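Local coordinates for protein endonuclease PI-MtuI (Mycobacterium tuberculosis, PDB 2IMZ) that probably splices itself out of its host RecA protein as an intein, the deposited construct being the self-splicing domain of an endonuclease-bearing intein, at residues I8-T13 and K27-V32; A65-T70 and V160-V165; G52-I57 and A146-L151; G85-G90 and S135-V140. The protein carries 1 engineered substitution. All blocks are in the same frame, centred on the assembly; numbering follows the deposited sequence.

Interaction 1 of 4, residues I8-T13 and K27-V32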
# COMPACT_ATOMS: atom_id res chain seq x y z
N ILE A 8 -16.73 -4.47 0.36
CA ILE A 8 -16.27 -3.09 0.21
C ILE A 8 -17.46 -2.16 -0.02
O ILE A 8 -18.21 -2.33 -0.98
CB ILE A 8 -15.32 -2.94 -0.99
CG1 ILE A 8 -14.18 -3.97 -0.90
CG2 ILE A 8 -14.76 -1.52 -1.05
CD1 ILE A 8 -13.33 -3.82 0.33
N PHE A 9 -17.61 -1.18 0.86
CA PHE A 9 -18.71 -0.22 0.78
C PHE A 9 -18.40 0.97 -0.14
O PHE A 9 -17.36 1.61 0.00
CB PHE A 9 -19.01 0.29 2.20
CG PHE A 9 -20.02 1.41 2.26
CD1 PHE A 9 -21.28 1.27 1.68
CD2 PHE A 9 -19.74 2.58 2.96
CE1 PHE A 9 -22.24 2.28 1.80
CE2 PHE A 9 -20.69 3.59 3.08
CZ PHE A 9 -21.94 3.44 2.51
N ASP A 10 -19.30 1.24 -1.08
CA ASP A 10 -19.15 2.37 -2.00
C ASP A 10 -20.08 3.43 -1.41
O ASP A 10 -21.30 3.33 -1.53
CB ASP A 10 -19.61 2.00 -3.41
CG ASP A 10 -19.49 3.16 -4.39
OD1 ASP A 10 -19.70 4.31 -3.96
OD2 ASP A 10 -19.19 2.92 -5.58
N PRO A 11 -19.52 4.47 -0.76
CA PRO A 11 -20.29 5.54 -0.14
C PRO A 11 -21.10 6.41 -1.09
O PRO A 11 -22.03 7.11 -0.66
CB PRO A 11 -19.23 6.34 0.60
CG PRO A 11 -18.05 6.22 -0.31
CD PRO A 11 -18.07 4.74 -0.65
N VAL A 12 -20.76 6.38 -2.37
CA VAL A 12 -21.47 7.18 -3.36
C VAL A 12 -22.80 6.55 -3.76
O VAL A 12 -23.84 7.22 -3.79
CB VAL A 12 -20.61 7.38 -4.62
CG1 VAL A 12 -21.39 8.18 -5.66
CG2 VAL A 12 -19.33 8.10 -4.25
N THR A 13 -22.77 5.26 -4.07
CA THR A 13 -23.96 4.53 -4.47
C THR A 13 -24.67 3.86 -3.30
O THR A 13 -25.87 3.58 -3.36
CB THR A 13 -23.61 3.43 -5.49
OG1 THR A 13 -22.71 2.49 -4.88
CG2 THR A 13 -22.95 4.02 -6.72
N LYS A 27 -14.10 -2.91 -11.78
CA LYS A 27 -15.12 -1.90 -11.51
C LYS A 27 -14.55 -0.68 -10.81
O LYS A 27 -13.93 -0.79 -9.75
CB LYS A 27 -16.23 -2.50 -10.64
CG LYS A 27 -16.83 -3.78 -11.19
CD LYS A 27 -17.97 -4.27 -10.31
CE LYS A 27 -18.57 -5.57 -10.84
NZ LYS A 27 -19.75 -6.01 -10.05
N PRO A 28 -14.73 0.51 -11.40
CA PRO A 28 -14.24 1.77 -10.85
C PRO A 28 -15.18 2.30 -9.76
O PRO A 28 -15.68 3.42 -9.85
CB PRO A 28 -14.21 2.68 -12.06
CG PRO A 28 -15.43 2.25 -12.80
CD PRO A 28 -15.34 0.73 -12.73
N ILE A 29 -15.44 1.47 -8.76
CA ILE A 29 -16.32 1.86 -7.66
C ILE A 29 -15.61 2.91 -6.81
O ILE A 29 -14.41 3.14 -6.96
CB ILE A 29 -16.64 0.67 -6.73
CG1 ILE A 29 -15.37 0.19 -6.02
CG2 ILE A 29 -17.28 -0.47 -7.53
CD1 ILE A 29 -15.64 -0.77 -4.87
N HIS A 30 -16.38 3.56 -5.94
CA HIS A 30 -15.81 4.52 -5.01
C HIS A 30 -15.74 3.78 -3.68
O HIS A 30 -16.49 2.83 -3.46
CB HIS A 30 -16.69 5.76 -4.85
CG HIS A 30 -16.52 6.77 -5.93
ND1 HIS A 30 -17.18 6.68 -7.14
CD2 HIS A 30 -15.73 7.86 -6.01
CE1 HIS A 30 -16.80 7.68 -7.92
NE2 HIS A 30 -15.92 8.41 -7.26
N VAL A 31 -14.84 4.21 -2.81
CA VAL A 31 -14.70 3.60 -1.50
C VAL A 31 -14.62 4.70 -0.46
O VAL A 31 -14.48 5.88 -0.81
CB VAL A 31 -13.40 2.76 -1.38
CG1 VAL A 31 -13.36 1.69 -2.44
CG2 VAL A 31 -12.18 3.68 -1.48
N VAL A 32 -14.72 4.32 0.80
CA VAL A 32 -14.56 5.28 1.89
C VAL A 32 -13.06 5.25 2.15
O VAL A 32 -12.51 4.21 2.51
CB VAL A 32 -15.29 4.83 3.17
CG1 VAL A 32 -14.97 5.81 4.30
CG2 VAL A 32 -16.79 4.77 2.93
O HOH W 1 -15.02 1.41 1.34
O HOH W 2 -19.43 5.08 -7.46

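Interaction 2 of 4, residues A65-T70 and V160-V165. Engineered in segment 65-70: Leu67 (natural residue Val).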
# COMPACT_ATOMS: atom_id res chain seq x y z
N ALA A 65 -18.84 -7.87 11.61
CA ALA A 65 -18.11 -8.03 10.35
C ALA A 65 -16.84 -8.83 10.61
O ALA A 65 -16.28 -8.78 11.70
CB ALA A 65 -17.77 -6.67 9.76
N ILE A 66 -16.39 -9.59 9.61
CA ILE A 66 -15.17 -10.36 9.76
C ILE A 66 -14.22 -10.05 8.63
O ILE A 66 -14.50 -10.31 7.46
CB ILE A 66 -15.42 -11.89 9.76
CG1 ILE A 66 -16.29 -12.28 10.96
CG2 ILE A 66 -14.09 -12.63 9.83
CD1 ILE A 66 -16.56 -13.78 11.05
N LEU A 67 -13.08 -9.47 8.98
CA LEU A 67 -12.07 -9.13 7.99
C LEU A 67 -11.09 -10.29 7.83
O LEU A 67 -10.42 -10.68 8.78
CB LEU A 67 -11.31 -7.88 8.44
CG LEU A 67 -10.17 -7.41 7.53
CD1 LEU A 67 -10.73 -6.95 6.19
CD2 LEU A 67 -9.42 -6.29 8.21
N TRP A 68 -11.04 -10.85 6.62
CA TRP A 68 -10.12 -11.94 6.32
C TRP A 68 -9.01 -11.33 5.47
O TRP A 68 -9.26 -10.87 4.35
CB TRP A 68 -10.81 -13.06 5.53
CG TRP A 68 -11.76 -13.89 6.35
CD1 TRP A 68 -13.12 -13.79 6.38
CD2 TRP A 68 -11.41 -14.95 7.24
NE1 TRP A 68 -13.64 -14.74 7.24
CE2 TRP A 68 -12.61 -15.46 7.77
CE3 TRP A 68 -10.19 -15.53 7.63
CZ2 TRP A 68 -12.63 -16.52 8.69
CZ3 TRP A 68 -10.21 -16.58 8.54
CH2 TRP A 68 -11.43 -17.07 9.06
N ALA A 69 -7.79 -11.31 5.99
CA ALA A 69 -6.68 -10.72 5.27
C ALA A 69 -5.39 -11.46 5.57
O ALA A 69 -5.30 -12.20 6.54
CB ALA A 69 -6.54 -9.25 5.65
N THR A 70 -4.38 -11.25 4.72
CA THR A 70 -3.09 -11.87 4.94
C THR A 70 -2.55 -11.25 6.22
O THR A 70 -2.82 -10.08 6.51
CB THR A 70 -2.13 -11.58 3.78
OG1 THR A 70 -2.04 -10.17 3.57
CG2 THR A 70 -2.62 -12.26 2.50
N VAL A 160 -12.18 1.29 3.13
CA VAL A 160 -12.90 0.57 4.15
C VAL A 160 -13.29 -0.79 3.58
O VAL A 160 -13.89 -0.88 2.52
CB VAL A 160 -14.16 1.34 4.60
CG1 VAL A 160 -15.06 0.44 5.45
CG2 VAL A 160 -13.75 2.57 5.40
N ALA A 161 -12.89 -1.84 4.29
CA ALA A 161 -13.18 -3.22 3.92
C ALA A 161 -13.77 -3.85 5.17
O ALA A 161 -13.17 -3.77 6.24
CB ALA A 161 -11.90 -3.94 3.51
N GLU A 162 -14.94 -4.48 5.04
CA GLU A 162 -15.63 -5.08 6.18
C GLU A 162 -15.81 -4.03 7.28
O GLU A 162 -15.78 -4.34 8.47
CB GLU A 162 -14.86 -6.28 6.73
CG GLU A 162 -14.88 -7.51 5.83
CD GLU A 162 -16.28 -8.05 5.60
OE1 GLU A 162 -17.07 -8.08 6.57
OE2 GLU A 162 -16.59 -8.45 4.46
N GLY A 163 -16.01 -2.78 6.85
CA GLY A 163 -16.21 -1.68 7.78
C GLY A 163 -14.98 -1.15 8.50
O GLY A 163 -15.10 -0.21 9.28
N VAL A 164 -13.81 -1.71 8.21
CA VAL A 164 -12.56 -1.32 8.85
C VAL A 164 -11.64 -0.59 7.87
O VAL A 164 -11.56 -0.98 6.71
CB VAL A 164 -11.80 -2.58 9.36
CG1 VAL A 164 -10.50 -2.17 10.05
CG2 VAL A 164 -12.69 -3.36 10.32
N VAL A 165 -10.96 0.47 8.31
CA VAL A 165 -10.06 1.17 7.41
C VAL A 165 -8.79 0.33 7.26
O VAL A 165 -8.10 0.07 8.25
CB VAL A 165 -9.63 2.56 7.95
CG1 VAL A 165 -8.64 3.20 6.98
CG2 VAL A 165 -10.85 3.46 8.11
O HOH W 3 -15.28 -11.12 4.75

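Interaction 3 of 4, residues G52-I57 and A146-L151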
# COMPACT_ATOMS: atom_id res chain seq x y z
N GLY A 52 -3.89 -14.11 -6.15
CA GLY A 52 -3.77 -15.54 -6.01
C GLY A 52 -4.12 -16.06 -4.63
O GLY A 52 -4.54 -15.29 -3.76
N THR A 53 -3.94 -17.36 -4.41
CA THR A 53 -4.25 -17.97 -3.13
C THR A 53 -3.13 -17.77 -2.12
O THR A 53 -1.96 -18.04 -2.40
CB THR A 53 -4.52 -19.47 -3.28
OG1 THR A 53 -5.64 -19.66 -4.16
CG2 THR A 53 -4.84 -20.10 -1.93
N ARG A 54 -3.50 -17.29 -0.93
CA ARG A 54 -2.54 -17.04 0.14
C ARG A 54 -3.17 -17.39 1.48
O ARG A 54 -4.36 -17.65 1.58
CB ARG A 54 -2.13 -15.57 0.15
CG ARG A 54 -1.66 -15.04 -1.19
CD ARG A 54 -1.12 -13.63 -1.08
NE ARG A 54 -0.72 -13.11 -2.38
CZ ARG A 54 0.20 -12.16 -2.56
NH1 ARG A 54 0.82 -11.63 -1.51
NH2 ARG A 54 0.49 -11.74 -3.78
N ASP A 55 -2.34 -17.39 2.53
CA ASP A 55 -2.83 -17.68 3.87
C ASP A 55 -3.44 -16.40 4.42
O ASP A 55 -2.82 -15.34 4.35
CB ASP A 55 -1.70 -18.12 4.80
CG ASP A 55 -1.03 -19.40 4.34
OD1 ASP A 55 -1.75 -20.36 4.00
OD2 ASP A 55 0.22 -19.44 4.32
N VAL A 56 -4.65 -16.50 4.97
CA VAL A 56 -5.31 -15.34 5.54
C VAL A 56 -5.82 -15.66 6.93
O VAL A 56 -6.20 -16.80 7.21
CB VAL A 56 -6.51 -14.88 4.69
CG1 VAL A 56 -6.04 -14.35 3.35
CG2 VAL A 56 -7.49 -16.04 4.50
N ILE A 57 -5.82 -14.66 7.80
CA ILE A 57 -6.34 -14.84 9.15
C ILE A 57 -7.61 -14.00 9.24
O ILE A 57 -7.87 -13.17 8.37
CB ILE A 57 -5.30 -14.41 10.23
CG1 ILE A 57 -4.79 -12.99 9.99
CG2 ILE A 57 -4.15 -15.40 10.23
CD1 ILE A 57 -5.72 -11.91 10.50
N ALA A 146 -7.14 -18.97 0.98
CA ALA A 146 -8.19 -18.29 0.25
C ALA A 146 -7.62 -17.45 -0.88
O ALA A 146 -6.48 -16.98 -0.81
CB ALA A 146 -8.98 -17.39 1.20
N ARG A 147 -8.41 -17.26 -1.93
CA ARG A 147 -7.98 -16.42 -3.04
C ARG A 147 -7.96 -15.03 -2.44
O ARG A 147 -8.84 -14.68 -1.65
CB ARG A 147 -8.98 -16.46 -4.20
CG ARG A 147 -9.14 -17.83 -4.84
CD ARG A 147 -9.73 -17.66 -6.22
NE ARG A 147 -10.99 -16.93 -6.21
CZ ARG A 147 -11.54 -16.38 -7.28
NH1 ARG A 147 -10.94 -16.46 -8.46
NH2 ARG A 147 -12.70 -15.73 -7.17
N THR A 148 -6.97 -14.22 -2.81
CA THR A 148 -6.86 -12.88 -2.27
C THR A 148 -6.79 -11.82 -3.36
O THR A 148 -6.47 -12.11 -4.52
CB THR A 148 -5.64 -12.76 -1.34
OG1 THR A 148 -4.44 -13.02 -2.08
CG2 THR A 148 -5.76 -13.76 -0.20
N PHE A 149 -7.09 -10.58 -2.98
CA PHE A 149 -7.12 -9.47 -3.91
C PHE A 149 -6.66 -8.17 -3.27
O PHE A 149 -6.50 -8.08 -2.05
CB PHE A 149 -8.54 -9.27 -4.44
CG PHE A 149 -9.17 -10.53 -4.96
CD1 PHE A 149 -9.73 -11.45 -4.08
CD2 PHE A 149 -9.17 -10.81 -6.32
CE1 PHE A 149 -10.27 -12.65 -4.55
CE2 PHE A 149 -9.70 -12.00 -6.80
CZ PHE A 149 -10.25 -12.93 -5.91
N ASP A 150 -6.47 -7.16 -4.11
CA ASP A 150 -6.03 -5.85 -3.64
C ASP A 150 -6.60 -4.78 -4.58
O ASP A 150 -6.92 -5.07 -5.73
CB ASP A 150 -4.50 -5.80 -3.64
CG ASP A 150 -3.94 -4.77 -2.69
OD1 ASP A 150 -4.39 -4.73 -1.52
OD2 ASP A 150 -3.04 -4.01 -3.10
N LEU A 151 -6.73 -3.56 -4.07
CA LEU A 151 -7.26 -2.45 -4.87
C LEU A 151 -6.45 -1.19 -4.63
O LEU A 151 -5.92 -0.99 -3.54
CB LEU A 151 -8.71 -2.16 -4.46
CG LEU A 151 -9.77 -3.26 -4.62
CD1 LEU A 151 -11.07 -2.82 -3.93
CD2 LEU A 151 -10.00 -3.54 -6.10

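Interaction 4 of 4, residues G85-G90 and S135-V140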
# COMPACT_ATOMS: atom_id res chain seq x y z
N GLY A 85 -1.92 -9.59 11.30
CA GLY A 85 -1.48 -10.74 12.08
C GLY A 85 -0.98 -10.43 13.48
O GLY A 85 -0.76 -11.35 14.27
N GLU A 86 -0.79 -9.15 13.79
CA GLU A 86 -0.30 -8.75 15.11
C GLU A 86 -1.42 -8.27 16.02
O GLU A 86 -1.22 -8.06 17.22
CB GLU A 86 0.75 -7.66 14.96
CG GLU A 86 2.01 -8.14 14.24
CD GLU A 86 2.95 -7.01 13.89
OE1 GLU A 86 3.32 -6.24 14.80
OE2 GLU A 86 3.32 -6.90 12.70
N LEU A 87 -2.62 -8.11 15.46
CA LEU A 87 -3.76 -7.66 16.24
C LEU A 87 -4.34 -8.78 17.09
O LEU A 87 -4.34 -9.95 16.70
CB LEU A 87 -4.83 -7.09 15.31
CG LEU A 87 -4.34 -5.89 14.50
CD1 LEU A 87 -5.42 -5.43 13.54
CD2 LEU A 87 -3.93 -4.76 15.44
N ARG A 88 -4.84 -8.41 18.26
CA ARG A 88 -5.42 -9.37 19.19
C ARG A 88 -6.79 -8.93 19.67
O ARG A 88 -7.19 -7.79 19.48
CB ARG A 88 -4.50 -9.55 20.40
CG ARG A 88 -3.12 -10.09 20.06
CD ARG A 88 -3.18 -11.57 19.70
NE ARG A 88 -1.86 -12.10 19.36
CZ ARG A 88 -1.25 -11.91 18.19
NH1 ARG A 88 -1.85 -11.21 17.24
NH2 ARG A 88 -0.05 -12.42 17.98
N LYS A 89 -7.50 -9.87 20.29
CA LYS A 89 -8.82 -9.59 20.82
C LYS A 89 -8.71 -8.39 21.76
O LYS A 89 -7.82 -8.32 22.60
CB LYS A 89 -9.32 -10.81 21.58
CG LYS A 89 -10.64 -10.61 22.28
CD LYS A 89 -11.08 -11.91 22.92
CE LYS A 89 -12.38 -11.74 23.67
NZ LYS A 89 -12.88 -13.05 24.14
N GLY A 90 -9.62 -7.44 21.59
CA GLY A 90 -9.61 -6.25 22.43
C GLY A 90 -8.94 -5.04 21.80
O GLY A 90 -9.21 -3.91 22.21
N SER A 135 -13.47 0.59 16.87
CA SER A 135 -14.20 -0.57 17.36
C SER A 135 -13.22 -1.66 17.72
O SER A 135 -12.16 -1.78 17.11
CB SER A 135 -15.17 -1.08 16.28
OG SER A 135 -16.20 -0.14 16.06
N VAL A 136 -13.57 -2.46 18.73
CA VAL A 136 -12.69 -3.53 19.18
C VAL A 136 -12.83 -4.82 18.40
O VAL A 136 -13.88 -5.11 17.81
CB VAL A 136 -12.92 -3.84 20.68
CG1 VAL A 136 -12.62 -2.61 21.51
CG2 VAL A 136 -14.35 -4.32 20.90
N ILE A 137 -11.76 -5.60 18.39
CA ILE A 137 -11.73 -6.90 17.74
C ILE A 137 -12.34 -7.87 18.76
O ILE A 137 -11.88 -7.96 19.90
CB ILE A 137 -10.29 -7.33 17.43
CG1 ILE A 137 -9.71 -6.43 16.33
CG2 ILE A 137 -10.25 -8.79 16.99
CD1 ILE A 137 -8.22 -6.62 16.10
N ARG A 138 -13.38 -8.59 18.34
CA ARG A 138 -14.06 -9.52 19.23
C ARG A 138 -13.45 -10.91 19.20
O ARG A 138 -13.53 -11.66 20.17
CB ARG A 138 -15.55 -9.63 18.85
CG ARG A 138 -16.27 -8.30 18.67
CD ARG A 138 -17.16 -7.90 19.85
NE ARG A 138 -16.41 -7.62 21.06
CZ ARG A 138 -16.83 -6.81 22.03
NH1 ARG A 138 -18.00 -6.19 21.95
NH2 ARG A 138 -16.07 -6.62 23.10
N GLU A 139 -12.83 -11.27 18.07
CA GLU A 139 -12.25 -12.60 17.93
C GLU A 139 -11.22 -12.70 16.81
O GLU A 139 -11.37 -12.08 15.76
CB GLU A 139 -13.39 -13.59 17.69
CG GLU A 139 -12.97 -15.02 17.42
CD GLU A 139 -14.15 -15.92 17.07
OE1 GLU A 139 -15.30 -15.42 17.00
OE2 GLU A 139 -13.93 -17.13 16.86
N VAL A 140 -10.18 -13.50 17.05
CA VAL A 140 -9.15 -13.74 16.04
C VAL A 140 -9.34 -15.17 15.56
O VAL A 140 -9.32 -16.11 16.35
CB VAL A 140 -7.73 -13.57 16.63
CG1 VAL A 140 -6.69 -13.95 15.59
CG2 VAL A 140 -7.53 -12.13 17.09
O HOH W 4 -13.31 -14.54 21.32

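Interaction 1 of 4, residues I8-T13 and K27-V32
Asp10 reaches across to the strand that starts at His30, and its two carboxylate oxygens do different work. OD2 accepts the backbone N-H of His30 over 2.9 Å in a nearly straight bond (169° at the hydrogen), the donor standing well above the carboxylate plane. OD1 turns back to its own chain and takes the N-H of Val12, an Asx turn, and that of Thr13, which completes an Asx motif; together they fix the rotation of the carboxylate. Asp10 CG is anti to the backbone N (chi1 179°), which carries it toward His30. The carboxylate and imidazole planes are 54° apart. A water bridges Asp10 OD2 and His30 ND1, sitting at the ring edge. Over one face of that ring comes Val12 CG2, a CH-pi contact 4.0 Å from the centroid of the His30 ring. In this intein splicing domain, a beta-rich HINT fold, the turn follows strand 7-9 and faces strand 30-34, the chain at 8-12 running nearly perpendicular to that at 29-32. On the buried flank Ile8 CG2 packs 3.8 Å from Val31 CG1, the side chains side by side, whereas Ile8 and Ile29 cross at about a right angle. Leu159 touches both Ile8 and Val31. Val32 CG2 touches both Phe9 CD2 and Pro11 CB, 3.7 Å from each, and a second water links Phe9 O to Val32 N.

Interaction 2 of 4, residues A65-T70 and V160-V165
Ala65 and the start of strand 66-69 meet the tip of a beta hairpin, whose type I' turn from Ala161 to Val164 is closed by reciprocal backbone bonds between those two residues. This hairpin with a two-residue loop joins strands 159-161 and 164-166 of the intein splicing domain, and the first of its two loop residues, Glu162, carries most of the contact. Glu162 CG is anti to the carbonyl carbon (chi1 -71°), which sets Glu162 CG 3.3 Å from Ile66 O, and the bend at chi2 brings CD near the same oxygen. Beyond it, Glu162 OE1 receives a bond from Ile66 N that is long and weak, 3.5 Å with 135° at the hydrogen. The firmer partner of this carboxylate is Arg7, whose NH2 forms a salt bridge with OE1; the buried charge is thus probably balanced chiefly from that side. A water donates to Ile66 O and, if at all, only weakly to Glu162 OE2. Ala65 CB approaches the base of the same residue, 3.3 Å from Glu162 O, and also comes near OE1. Leu67, an engineered residue, has CG anti to its backbone N (chi1 178°), and its CD1 branch reaches the hairpin at Ala161. There Leu67 CD1 rests 4.2 Å from Ala161 CB and 4.0 Å from Ala161 O.

Interaction 3 of 4, residues G52-I57 and A146-L151
Gly52 O is gripped twice by Thr148, from the backbone N at 2.8 Å and from the side-chain OG1, also at 2.8 Å. The hydroxyl is the donor in the second bond and approaches with a C=O...OG1 angle of 155°, tilted modestly from the carbonyl plane, while the amide N stands farther above it. Thr148 OG1 can do this because it lies between its own backbone N and carbonyl carbon (chi1 62°), the crowded position, which also sets CG2 toward Val56. Two residues along, Arg54 and Ala146 form an antiparallel hydrogen-bonded pair: Arg54 N gives to Ala146 O at 3.0 Å and Ala146 N to Arg54 O at 3.1 Å. Between that pair and the Gly52 bonds, Thr53 and Arg147 are a non-hydrogen-bonded pair with their CA atoms only 4.0 Å apart. The Arg54 chain, extended from CG to NE, crosses Thr148 at about a right angle and sets CD 3.5 Å from Thr148 OG1. Val56 packs on the same strand, its CG1 3.6 Å from Thr148 CG2 and its CG2 against Ala146 CB. The chain turns a corner at Thr53, where it passes from strand 40-52 to strand 54-61, and the long strand 134-153 pairs with both, as expected of the curled beta fold of inteins. Farther out, Arg54 NE is held by Gln51 O and its NH1 pairs with Asp72 of the second subunit, while Arg147 bridges to Glu4. The doubly bonded carbonyl of Gly52 therefore ties the corner to strand 134-153 through backbone and side chain at once.

Interaction 4 of 4, residues G85-G90 and S135-V140
Ile137 points its side chain into the loop 85-90, and its atoms meet that loop one after another. Ile137 CB lies 3.7 Å from Arg88 O. CG2, anti to the backbone N, brushes the same carbonyl and Lys89 CA. The other branch has CG1 anti to the carbonyl carbon (chi1 -69°), and at its end Ile137 CD1 rests 3.5 Å from Leu87 CB, with the two side chains crossing at about a right angle. Ile137 CD1 also comes 3.7 Å from Arg88 O. Val93 of strand 92-94 touches both Leu87 and Ile137. On the backbone, Ile137 O accepts the N-H of Gly90 at 2.9 Å, in the carbonyl plane and nearly straight (165° at the hydrogen). Lys89 extends past this bond so that CG, CD and CE each lie about 3.7 Å from Arg138 O, and a water joins that oxygen to Lys89 NZ. A classic beta bulge interrupts the strand just here: Arg138 and Glu139 both face Arg60. One direct backbone bond together with Ile137 and Val140 thus fastens the loop to strand 134-153, and the lysine charge, reaching Arg138 O through water, probably adds only a modest attraction.

In the fold
Interaction 2 lies nearest the centre of the chain and is buried, whereas the other three are partly buried, their centres about 12 to 14 Å from the centre of the chain, interaction 4 having the most exposed residues. Interactions 3 and 4 share strand 134-153, their centres about 19 Å apart: the first is true strand pairing, the second a loop laid against a bulged strand. Interactions 2 and 3 touch where Ala69 O probably bonds Ile57 N, since strands 66-69 and 54-61 are neighbours. Interaction 1 meets interaction 2 through apolar packing of Ile8 on Ala161 and Val32 on Val160. A carboxylate serves in both, taking backbone amides at interaction 1 but chiefly an arginine at interaction 2.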